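Local coordinates for ulvan Lyase-PL25 (Pseudoalteromonas sp. PLSV, PDB 5UAM), which cleaves ulvan, the sulfated, uronic-acid-containing polysaccharide of green seaweed cell walls, as a polysaccharide lyase of family 25, at residues S186-Q191 against S220-A225; Y237-C242 against V285-A290; V204-H209 against G271-V276. All coordinates share one frame; numbering follows the deposited sequence.

Contact 1. Residues S186-Q191 against S220-A225. With EDO (1,2-ethanediol), chain J; PO4 (phosphate ion), chain E.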
loop_
_atom_site.group_PDB
_atom_site.type_symbol
_atom_site.label_atom_id
_atom_site.label_comp_id
_atom_site.label_asym_id
_atom_site.label_seq_id
_atom_site.Cartn_x
_atom_site.Cartn_y
_atom_site.Cartn_z
ATOM N N SER A 186 12.874 -10.128 -8.325
ATOM C CA SER A 186 13.269 -8.785 -8.701
ATOM C C SER A 186 13.730 -8.019 -7.477
ATOM O O SER A 186 13.247 -8.240 -6.361
ATOM C CB SER A 186 12.090 -8.003 -9.296
ATOM O OG SER A 186 11.510 -8.684 -10.397
ATOM N N ASP A 187 14.644 -7.088 -7.704
ATOM C CA ASP A 187 15.005 -6.163 -6.639
ATOM C C ASP A 187 13.865 -5.184 -6.384
ATOM O O ASP A 187 13.044 -4.899 -7.258
ATOM C CB ASP A 187 16.218 -5.329 -7.035
ATOM C CG ASP A 187 17.532 -6.118 -7.104
ATOM O OD1 ASP A 187 17.585 -7.366 -6.945
ATOM O OD2 ASP A 187 18.556 -5.438 -7.351
ATOM N N TRP A 188 13.821 -4.650 -5.166
ATOM C CA TRP A 188 13.032 -3.458 -4.868
ATOM C C TRP A 188 13.928 -2.246 -5.019
ATOM O O TRP A 188 15.110 -2.290 -4.649
ATOM C CB TRP A 188 12.421 -3.499 -3.470
ATOM C CG TRP A 188 11.231 -4.400 -3.415
ATOM C CD1 TRP A 188 11.240 -5.753 -3.547
ATOM C CD2 TRP A 188 9.869 -4.017 -3.274
ATOM N NE1 TRP A 188 9.965 -6.244 -3.478
ATOM C CE2 TRP A 188 9.106 -5.202 -3.294
ATOM C CE3 TRP A 188 9.220 -2.794 -3.117
ATOM C CZ2 TRP A 188 7.713 -5.196 -3.158
ATOM C CZ3 TRP A 188 7.793 -2.802 -2.983
ATOM C CH2 TRP A 188 7.096 -3.991 -3.003
ATOM N N VAL A 189 13.361 -1.182 -5.569
ATOM C CA VAL A 189 14.121 -0.017 -5.982
ATOM C C VAL A 189 13.348 1.246 -5.634
ATOM O O VAL A 189 12.151 1.223 -5.346
ATOM C CB VAL A 189 14.382 -0.016 -7.500
ATOM C CG1 VAL A 189 15.067 -1.300 -7.954
ATOM C CG2 VAL A 189 13.069 0.185 -8.251
ATOM N N TYR A 190 14.037 2.369 -5.758
ATOM C CA TYR A 190 13.357 3.641 -5.943
ATOM C C TYR A 190 13.889 4.350 -7.177
ATOM O O TYR A 190 15.013 4.114 -7.625
ATOM C CB TYR A 190 13.478 4.555 -4.716
ATOM C CG TYR A 190 14.880 5.045 -4.410
ATOM C CD1 TYR A 190 15.415 6.147 -5.054
ATOM C CD2 TYR A 190 15.676 4.415 -3.453
ATOM C CE1 TYR A 190 16.693 6.608 -4.768
ATOM C CE2 TYR A 190 16.946 4.872 -3.164
ATOM C CZ TYR A 190 17.463 5.974 -3.815
ATOM O OH TYR A 190 18.739 6.410 -3.503
ATOM N N GLN A 191 13.036 5.219 -7.736
ATOM C CA GLN A 191 13.468 6.215 -8.698
ATOM C C GLN A 191 13.185 7.594 -8.135
ATOM O O GLN A 191 12.107 7.846 -7.585
ATOM C CB GLN A 191 12.781 6.048 -10.057
ATOM C CG GLN A 191 13.213 4.811 -10.815
ATOM C CD GLN A 191 12.719 4.774 -12.230
ATOM O OE1 GLN A 191 11.718 4.112 -12.556
ATOM N NE2 GLN A 191 13.417 5.489 -13.093
ATOM N N SER A 220 13.193 -13.017 -2.164
ATOM C CA SER A 220 12.188 -12.110 -2.695
ATOM C C SER A 220 11.604 -11.342 -1.522
ATOM O O SER A 220 11.711 -11.773 -0.371
ATOM C CB SER A 220 11.128 -12.933 -3.435
ATOM O OG SER A 220 10.155 -12.152 -4.086
ATOM N N TRP A 221 10.984 -10.194 -1.815
ATOM C CA TRP A 221 10.611 -9.263 -0.753
ATOM C C TRP A 221 9.289 -8.567 -1.047
ATOM O O TRP A 221 8.867 -8.452 -2.194
ATOM C CB TRP A 221 11.660 -8.158 -0.621
ATOM C CG TRP A 221 13.040 -8.656 -0.352
ATOM C CD1 TRP A 221 14.061 -8.851 -1.269
ATOM C CD2 TRP A 221 13.582 -9.001 0.926
ATOM N NE1 TRP A 221 15.185 -9.293 -0.622
ATOM C CE2 TRP A 221 14.920 -9.398 0.724
ATOM C CE3 TRP A 221 13.066 -9.007 2.228
ATOM C CZ2 TRP A 221 15.745 -9.793 1.773
ATOM C CZ3 TRP A 221 13.881 -9.409 3.269
ATOM C CH2 TRP A 221 15.207 -9.797 3.040
ATOM N N TYR A 222 8.698 -8.023 0.023
ATOM C CA TYR A 222 7.589 -7.078 -0.099
ATOM C C TYR A 222 7.824 -5.948 0.892
ATOM O O TYR A 222 8.041 -6.197 2.081
ATOM C CB TYR A 222 6.243 -7.751 0.209
ATOM C CG TYR A 222 5.836 -8.757 -0.840
ATOM C CD1 TYR A 222 6.244 -10.087 -0.733
ATOM C CD2 TYR A 222 5.063 -8.400 -1.934
ATOM C CE1 TYR A 222 5.904 -11.020 -1.696
ATOM C CE2 TYR A 222 4.721 -9.311 -2.895
ATOM C CZ TYR A 222 5.116 -10.649 -2.762
ATOM O OH TYR A 222 4.781 -11.574 -3.722
ATOM N N ALA A 223 7.782 -4.711 0.407
ATOM C CA ALA A 223 8.147 -3.558 1.222
ATOM C C ALA A 223 7.030 -2.525 1.235
ATOM O O ALA A 223 6.231 -2.429 0.305
ATOM C CB ALA A 223 9.432 -2.897 0.684
ATOM N N TRP A 224 6.997 -1.745 2.310
ATOM C CA TRP A 224 6.128 -0.591 2.461
ATOM C C TRP A 224 6.993 0.566 2.931
ATOM O O TRP A 224 7.607 0.503 4.013
ATOM C CB TRP A 224 5.019 -0.869 3.468
ATOM C CG TRP A 224 3.862 0.090 3.462
ATOM C CD1 TRP A 224 2.674 -0.070 2.801
ATOM C CD2 TRP A 224 3.767 1.345 4.149
ATOM N NE1 TRP A 224 1.844 0.989 3.048
ATOM C CE2 TRP A 224 2.494 1.872 3.877
ATOM C CE3 TRP A 224 4.629 2.068 4.982
ATOM C CZ2 TRP A 224 2.070 3.091 4.392
ATOM C CZ3 TRP A 224 4.190 3.278 5.485
ATOM C CH2 TRP A 224 2.949 3.769 5.193
ATOM N N ALA A 225 7.054 1.609 2.111
ATOM C CA ALA A 225 7.851 2.788 2.390
ATOM C C ALA A 225 6.951 3.963 2.704
ATOM O O ALA A 225 5.963 4.206 2.004
ATOM C CB ALA A 225 8.712 3.143 1.180
HETATM C C1 EDO J . 19.903 -7.766 -9.764
HETATM O O1 EDO J . 19.837 -8.407 -8.480
HETATM C C2 EDO J . 20.782 -8.585 -10.702
HETATM O O2 EDO J . 20.233 -9.903 -10.827
HETATM P P PO4 E . 2.560 -10.780 -6.667
HETATM O O1 PO4 E . 2.551 -12.284 -6.857
HETATM O O2 PO4 E . 3.605 -10.389 -5.705
HETATM O O3 PO4 E . 1.194 -10.443 -6.118
HETATM O O4 PO4 E . 2.834 -10.140 -8.023
HETATM O O HOH W 1 11.203 -9.014 -4.546
#
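W188 lays its indole against the backbone of W221, Y222 and A223, and nearly half of the 236 Å² buried here is its own. The two strand segments run at 40° with axes 9.0 Å apart, too far for direct pairing, and the indole spans the gap. CB points toward segment 220-225, and with CG anti to the carbonyl carbon (chi1 -77°) the ring lies along its backbone. CD1 meets the CB of W221 at 3.8 Å. NE1 donates to W221 O at 2.8 Å; the N-H...O angle of 130° shows a bent bond, and the donor stands above the carbonyl plane rather than on a lone pair. Water 1 accepts from W221 N and weakly from W188 NE1, and donates to S186 O. CZ2 reaches Y222 CA at 3.6 Å, and A223 N lies over one face beside CH2. The methyl of A223 sits over the six-membered ring, 4.1 Å from its centroid, a CH-pi contact. Replacing W188 with leucine would probably leave W221 O without this donor and open a gap above A223. On the far side of the strand, Y222 OH donates to O2 of a phosphate, probably from the crystallisation liquor, at 2.6 Å. H99, H119, R180 and H184 also bind this ion; since Y222, R180 and H184 probably bind substrate, the contact probably borders the substrate site of this beta-propeller lyase.

Contact 2. Residues Y237-C242 against V285-A290. With ZN (zinc ion), chain D.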
loop_
_atom_site.group_PDB
_atom_site.type_symbol
_atom_site.label_atom_id
_atom_site.label_comp_id
_atom_site.label_asym_id
_atom_site.label_seq_id
_atom_site.Cartn_x
_atom_site.Cartn_y
_atom_site.Cartn_z
ATOM N N TYR A 237 9.297 -4.383 5.821
ATOM C CA TYR A 237 9.246 -5.358 4.744
ATOM C C TYR A 237 9.194 -6.766 5.312
ATOM O O TYR A 237 9.670 -7.017 6.410
ATOM C CB TYR A 237 10.426 -5.210 3.780
ATOM C CG TYR A 237 11.831 -5.090 4.350
ATOM C CD1 TYR A 237 12.290 -3.890 4.899
ATOM C CD2 TYR A 237 12.732 -6.139 4.236
ATOM C CE1 TYR A 237 13.579 -3.761 5.337
ATOM C CE2 TYR A 237 14.025 -6.014 4.674
ATOM C CZ TYR A 237 14.455 -4.818 5.220
ATOM O OH TYR A 237 15.770 -4.695 5.631
ATOM N N ASP A 238 8.576 -7.673 4.557
ATOM C CA ASP A 238 8.657 -9.099 4.863
ATOM C C ASP A 238 9.366 -9.837 3.734
ATOM O O ASP A 238 9.583 -9.305 2.640
ATOM C CB ASP A 238 7.298 -9.742 5.257
ATOM C CG ASP A 238 6.244 -9.763 4.138
ATOM O OD1 ASP A 238 6.246 -8.922 3.231
ATOM O OD2 ASP A 238 5.345 -10.645 4.212
ATOM N N TYR A 239 9.767 -11.064 4.047
ATOM C CA TYR A 239 10.558 -11.895 3.147
ATOM C C TYR A 239 9.699 -12.979 2.508
ATOM O O TYR A 239 8.966 -13.683 3.205
ATOM C CB TYR A 239 11.713 -12.530 3.907
ATOM C CG TYR A 239 12.526 -13.500 3.080
ATOM C CD1 TYR A 239 13.482 -13.048 2.198
ATOM C CD2 TYR A 239 12.364 -14.871 3.225
ATOM C CE1 TYR A 239 14.233 -13.930 1.455
ATOM C CE2 TYR A 239 13.119 -15.770 2.482
ATOM C CZ TYR A 239 14.059 -15.287 1.601
ATOM O OH TYR A 239 14.804 -16.177 0.873
ATOM N N HIS A 240 9.812 -13.116 1.192
ATOM C CA HIS A 240 9.135 -14.158 0.426
ATOM C C HIS A 240 10.153 -15.241 0.060
ATOM O O HIS A 240 11.162 -14.961 -0.604
ATOM C CB HIS A 240 8.490 -13.534 -0.817
ATOM C CG HIS A 240 7.978 -14.522 -1.819
ATOM N ND1 HIS A 240 7.189 -15.599 -1.477
ATOM C CD2 HIS A 240 8.130 -14.578 -3.161
ATOM C CE1 HIS A 240 6.889 -16.284 -2.569
ATOM N NE2 HIS A 240 7.437 -15.677 -3.608
ATOM N N VAL A 241 9.899 -16.465 0.524
ATOM C CA VAL A 241 10.635 -17.652 0.087
ATOM C C VAL A 241 10.068 -18.001 -1.283
ATOM O O VAL A 241 8.990 -18.588 -1.378
ATOM C CB VAL A 241 10.460 -18.831 1.050
ATOM C CG1 VAL A 241 11.438 -19.955 0.671
ATOM C CG2 VAL A 241 10.591 -18.414 2.516
ATOM N N CYS A 242 10.781 -17.652 -2.346
ATOM C CA CYS A 242 10.252 -17.809 -3.694
ATOM C C CYS A 242 10.779 -19.128 -4.254
ATOM O O CYS A 242 11.853 -19.204 -4.861
ATOM C CB CYS A 242 10.602 -16.602 -4.553
ATOM S SG CYS A 242 9.775 -16.636 -6.153
ATOM N N VAL A 285 20.318 -4.262 0.303
ATOM C CA VAL A 285 20.298 -5.120 1.475
ATOM C C VAL A 285 19.942 -6.539 1.057
ATOM O O VAL A 285 18.957 -6.769 0.342
ATOM C CB VAL A 285 19.331 -4.561 2.523
ATOM C CG1 VAL A 285 19.160 -5.555 3.682
ATOM C CG2 VAL A 285 19.821 -3.214 3.014
ATOM N N THR A 286 20.747 -7.495 1.512
ATOM C CA THR A 286 20.505 -8.910 1.278
ATOM C C THR A 286 19.784 -9.530 2.468
ATOM O O THR A 286 19.775 -8.991 3.574
ATOM C CB THR A 286 21.829 -9.638 1.119
ATOM O OG1 THR A 286 22.567 -9.471 2.334
ATOM C CG2 THR A 286 22.626 -9.086 -0.055
ATOM N N ARG A 287 19.239 -10.721 2.241
ATOM C CA ARG A 287 18.604 -11.458 3.327
ATOM C C ARG A 287 19.568 -11.660 4.491
ATOM O O ARG A 287 19.185 -11.519 5.656
ATOM C CB ARG A 287 18.088 -12.803 2.814
ATOM C CG ARG A 287 17.278 -13.589 3.868
ATOM C CD ARG A 287 17.094 -15.030 3.460
ATOM N NE ARG A 287 18.175 -15.874 3.954
ATOM C CZ ARG A 287 19.177 -16.364 3.224
ATOM N NH1 ARG A 287 19.294 -16.118 1.915
ATOM N NH2 ARG A 287 20.085 -17.121 3.820
ATOM N N GLU A 288 20.832 -11.964 4.201
ATOM C CA GLU A 288 21.785 -12.240 5.271
ATOM C C GLU A 288 22.031 -10.997 6.112
ATOM O O GLU A 288 22.100 -11.073 7.344
ATOM C CB GLU A 288 23.087 -12.766 4.664
ATOM C CG GLU A 288 22.949 -14.163 4.055
ATOM C CD GLU A 288 22.573 -14.181 2.573
ATOM O OE1 GLU A 288 22.067 -13.177 2.041
ATOM O OE2 GLU A 288 22.838 -15.222 1.925
ATOM N N VAL A 289 22.174 -9.842 5.470
ATOM C CA VAL A 289 22.344 -8.612 6.226
ATOM C C VAL A 289 21.069 -8.259 6.965
ATOM O O VAL A 289 21.116 -7.780 8.104
ATOM C CB VAL A 289 22.795 -7.480 5.293
ATOM C CG1 VAL A 289 22.668 -6.107 6.000
ATOM C CG2 VAL A 289 24.218 -7.760 4.820
ATOM N N ALA A 290 19.911 -8.437 6.319
ATOM C CA ALA A 290 18.650 -8.110 6.974
ATOM C C ALA A 290 18.451 -8.947 8.237
ATOM O O ALA A 290 18.053 -8.427 9.287
ATOM C CB ALA A 290 17.484 -8.311 6.003
HETATM ZN ZN ZN D . 7.605 -16.213 -5.571
#
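Y237 and Y239 point toward segment 285-290, whereas D238 and H240 serve the other side of the strand. Y237 comes first: its ring carries OH to 4.0 Å from V285 CG1. The methyl of A290 approaches the same ring at its edge, near the ring plane, so V285 CG1 and A290 CB meet the phenol oxygen from the same side. The hydroxyl itself is hydrogen-bonded to T294. D238 forms a salt bridge with R258. At Y239 the CG is anti to the backbone N (chi1 175°), and CZ meets R287 CD at 3.6 Å. This is an oblique contact with the aliphatic part of the arginine; the guanidinium plane is turned 59° from the ring. D219 ties both ends together, accepting a hydrogen bond from Y239 OH and forming a salt bridge with R287 NH1. The helix start opposite is fixed by T286, an N-cap whose OG1 accepts from V289 N at 3.2 Å with a nearly straight angle of 166°. H240 and C242 then bind the zinc ion, through NE2 at 2.0 Å and SG at 2.3 Å respectively, with H184 and H254 completing the site. One strand thus packs a short capped helix through its tyrosines and supplies half of a zinc site of three histidines and one cysteine, consistent with a structural role for the metal.

Contact 3. Residues V204-H209 against G271-V276. With EDO (1,2-ethanediol), chain J.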
loop_
_atom_site.group_PDB
_atom_site.type_symbol
_atom_site.label_atom_id
_atom_site.label_comp_id
_atom_site.label_asym_id
_atom_site.label_seq_id
_atom_site.Cartn_x
_atom_site.Cartn_y
_atom_site.Cartn_z
ATOM N N VAL A 204 17.516 2.741 -8.129
ATOM C CA VAL A 204 18.489 2.386 -7.100
ATOM C C VAL A 204 17.913 1.208 -6.320
ATOM O O VAL A 204 16.822 1.313 -5.726
ATOM C CB VAL A 204 18.720 3.572 -6.151
ATOM C CG1 VAL A 204 19.662 3.186 -5.017
ATOM C CG2 VAL A 204 19.267 4.763 -6.899
ATOM N N SER A 205 18.635 0.077 -6.331
ATOM C CA SER A 205 18.184 -1.127 -5.636
ATOM C C SER A 205 18.446 -1.017 -4.140
ATOM O O SER A 205 19.579 -0.761 -3.726
ATOM C CB SER A 205 18.904 -2.376 -6.141
ATOM O OG SER A 205 18.543 -2.683 -7.468
ATOM N N PHE A 206 17.414 -1.265 -3.324
ATOM C CA PHE A 206 17.586 -1.287 -1.874
ATOM C C PHE A 206 17.321 -2.643 -1.227
ATOM O O PHE A 206 17.797 -2.876 -0.103
ATOM C CB PHE A 206 16.798 -0.161 -1.168
ATOM C CG PHE A 206 15.303 -0.315 -1.229
ATOM C CD1 PHE A 206 14.561 0.232 -2.271
ATOM C CD2 PHE A 206 14.632 -1.000 -0.233
ATOM C CE1 PHE A 206 13.196 0.085 -2.315
ATOM C CE2 PHE A 206 13.270 -1.147 -0.267
ATOM C CZ PHE A 206 12.544 -0.606 -1.317
ATOM N N LEU A 207 16.660 -3.567 -1.914
ATOM C CA LEU A 207 16.542 -4.949 -1.458
ATOM C C LEU A 207 16.915 -5.861 -2.613
ATOM O O LEU A 207 16.423 -5.684 -3.729
ATOM C CB LEU A 207 15.139 -5.308 -0.976
ATOM C CG LEU A 207 14.794 -4.743 0.407
ATOM C CD1 LEU A 207 13.280 -4.792 0.640
ATOM C CD2 LEU A 207 15.521 -5.506 1.498
ATOM N N LYS A 208 17.794 -6.814 -2.339
ATOM C CA LYS A 208 18.371 -7.697 -3.348
ATOM C C LYS A 208 17.596 -9.002 -3.486
ATOM O O LYS A 208 17.397 -9.721 -2.501
ATOM C CB LYS A 208 19.786 -8.055 -2.900
ATOM C CG LYS A 208 20.529 -9.025 -3.807
ATOM C CD LYS A 208 20.888 -8.353 -5.122
ATOM C CE LYS A 208 21.908 -9.180 -5.850
ATOM N NZ LYS A 208 22.315 -8.531 -7.133
ATOM N N HIS A 209 17.250 -9.356 -4.719
ATOM C CA HIS A 209 16.850 -10.718 -5.044
ATOM C C HIS A 209 18.058 -11.483 -5.566
ATOM O O HIS A 209 18.938 -10.923 -6.225
ATOM C CB HIS A 209 15.730 -10.745 -6.097
ATOM C CG HIS A 209 16.223 -10.784 -7.511
ATOM N ND1 HIS A 209 16.639 -9.657 -8.195
ATOM C CD2 HIS A 209 16.387 -11.820 -8.369
ATOM C CE1 HIS A 209 17.028 -9.999 -9.408
ATOM N NE2 HIS A 209 16.883 -11.305 -9.542
ATOM N N GLY A 271 21.689 10.101 1.526
ATOM C CA GLY A 271 21.571 8.927 0.689
ATOM C C GLY A 271 21.757 7.616 1.418
ATOM O O GLY A 271 21.505 6.560 0.827
ATOM N N GLU A 272 22.120 7.658 2.694
ATOM C CA GLU A 272 22.491 6.466 3.447
ATOM C C GLU A 272 21.311 5.821 4.164
ATOM O O GLU A 272 20.387 6.487 4.637
ATOM C CB GLU A 272 23.531 6.826 4.488
ATOM C CG GLU A 272 24.766 7.450 3.861
ATOM C CD GLU A 272 25.847 7.684 4.867
ATOM O OE1 GLU A 272 27.005 7.303 4.595
ATOM O OE2 GLU A 272 25.533 8.246 5.932
ATOM N N TRP A 273 21.368 4.498 4.246
ATOM C CA TRP A 273 20.361 3.682 4.894
ATOM C C TRP A 273 20.915 3.119 6.198
ATOM O O TRP A 273 22.122 2.902 6.333
ATOM C CB TRP A 273 19.988 2.540 3.963
ATOM C CG TRP A 273 19.258 2.996 2.733
ATOM C CD1 TRP A 273 19.755 3.759 1.708
ATOM C CD2 TRP A 273 17.905 2.706 2.397
ATOM N NE1 TRP A 273 18.783 3.953 0.755
ATOM C CE2 TRP A 273 17.637 3.317 1.145
ATOM C CE3 TRP A 273 16.894 1.987 3.026
ATOM C CZ2 TRP A 273 16.387 3.234 0.526
ATOM C CZ3 TRP A 273 15.671 1.901 2.412
ATOM C CH2 TRP A 273 15.420 2.516 1.167
ATOM N N SER A 274 20.019 2.884 7.159
ATOM C CA SER A 274 20.446 2.434 8.475
ATOM C C SER A 274 19.346 1.612 9.124
ATOM O O SER A 274 18.174 1.718 8.767
ATOM C CB SER A 274 20.803 3.613 9.375
ATOM O OG SER A 274 19.695 4.472 9.509
ATOM N N ASN A 275 19.737 0.820 10.121
ATOM C CA ASN A 275 18.766 0.091 10.912
ATOM C C ASN A 275 18.275 0.986 12.041
ATOM O O ASN A 275 18.628 2.164 12.121
ATOM C CB ASN A 275 19.329 -1.252 11.380
ATOM C CG ASN A 275 20.339 -1.128 12.501
ATOM O OD1 ASN A 275 20.709 -0.031 12.939
ATOM N ND2 ASN A 275 20.777 -2.277 12.995
ATOM N N VAL A 276 17.400 0.439 12.895
ATOM C CA VAL A 276 16.767 1.228 13.950
ATOM C C VAL A 276 17.774 1.774 14.941
ATOM O O VAL A 276 17.493 2.757 15.643
ATOM C CB VAL A 276 15.655 0.388 14.631
ATOM C CG1 VAL A 276 16.266 -0.769 15.435
ATOM C CG2 VAL A 276 14.784 1.262 15.509
HETATM C C1 EDO J . 19.903 -7.766 -9.764
HETATM O O1 EDO J . 19.837 -8.407 -8.480
HETATM C C2 EDO J . 20.782 -8.585 -10.702
HETATM O O2 EDO J . 20.233 -9.903 -10.827
#
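A classic beta bulge in strand 204-211, where F206 and L207 both face W188 of the neighbouring strand, is the fold element from which F206 reaches W273 on the short strand 273-274. The pair carries the contact, with 98 Å² buried in all. The backbone directs CB of F206 at the indole, and a chi1 of 68°, with CG between the backbone N and the carbonyl carbon, then turns the phenyl so that CG and CD2 also meet CH2. CB lies over one face of W273, 4.0 Å from the centroid of the six-membered ring and 23° off its normal, a CH-pi contact. F206 CG comes to 3.7 Å from W273 CH2, which in turn stands over a face of the phenyl ring. The two ring planes are only 11° from parallel, but their centroids are 5.1 Å apart, so the rings are slid far past one another and barely overlap. M264 and V235 touch both side chains, and F266 stacks with the indole. With carbon meeting carbon throughout the F206-W273 pair, its cohesion rests on dispersion, the CH-pi contact and hydrophobic burial, with little contribution from ring-on-ring overlap.

The three contacts lie on the same side of the chain's centre, with their centres 9 to 12 Å apart, and all reach one large antiparallel sheet. Strands 188-193, 204-211, 217-227 and 232-243 are consecutive neighbours in it. Contact 1 skips over strand 204-211, which contact 3 uses. Contacts 1 and 2 meet where strands 217-227 and 232-243 pair, S220 O lying 2.8 Å from H240 N; D187 joins contact 1 to S205 and H209, and V285 pairs with F206 and K208. Along the chain contact 1 closes before contact 2 opens, whereas contact 3 interleaves with both. This part of the propeller probably links the substrate-binding side with the zinc site and the flank carrying helix 287-293.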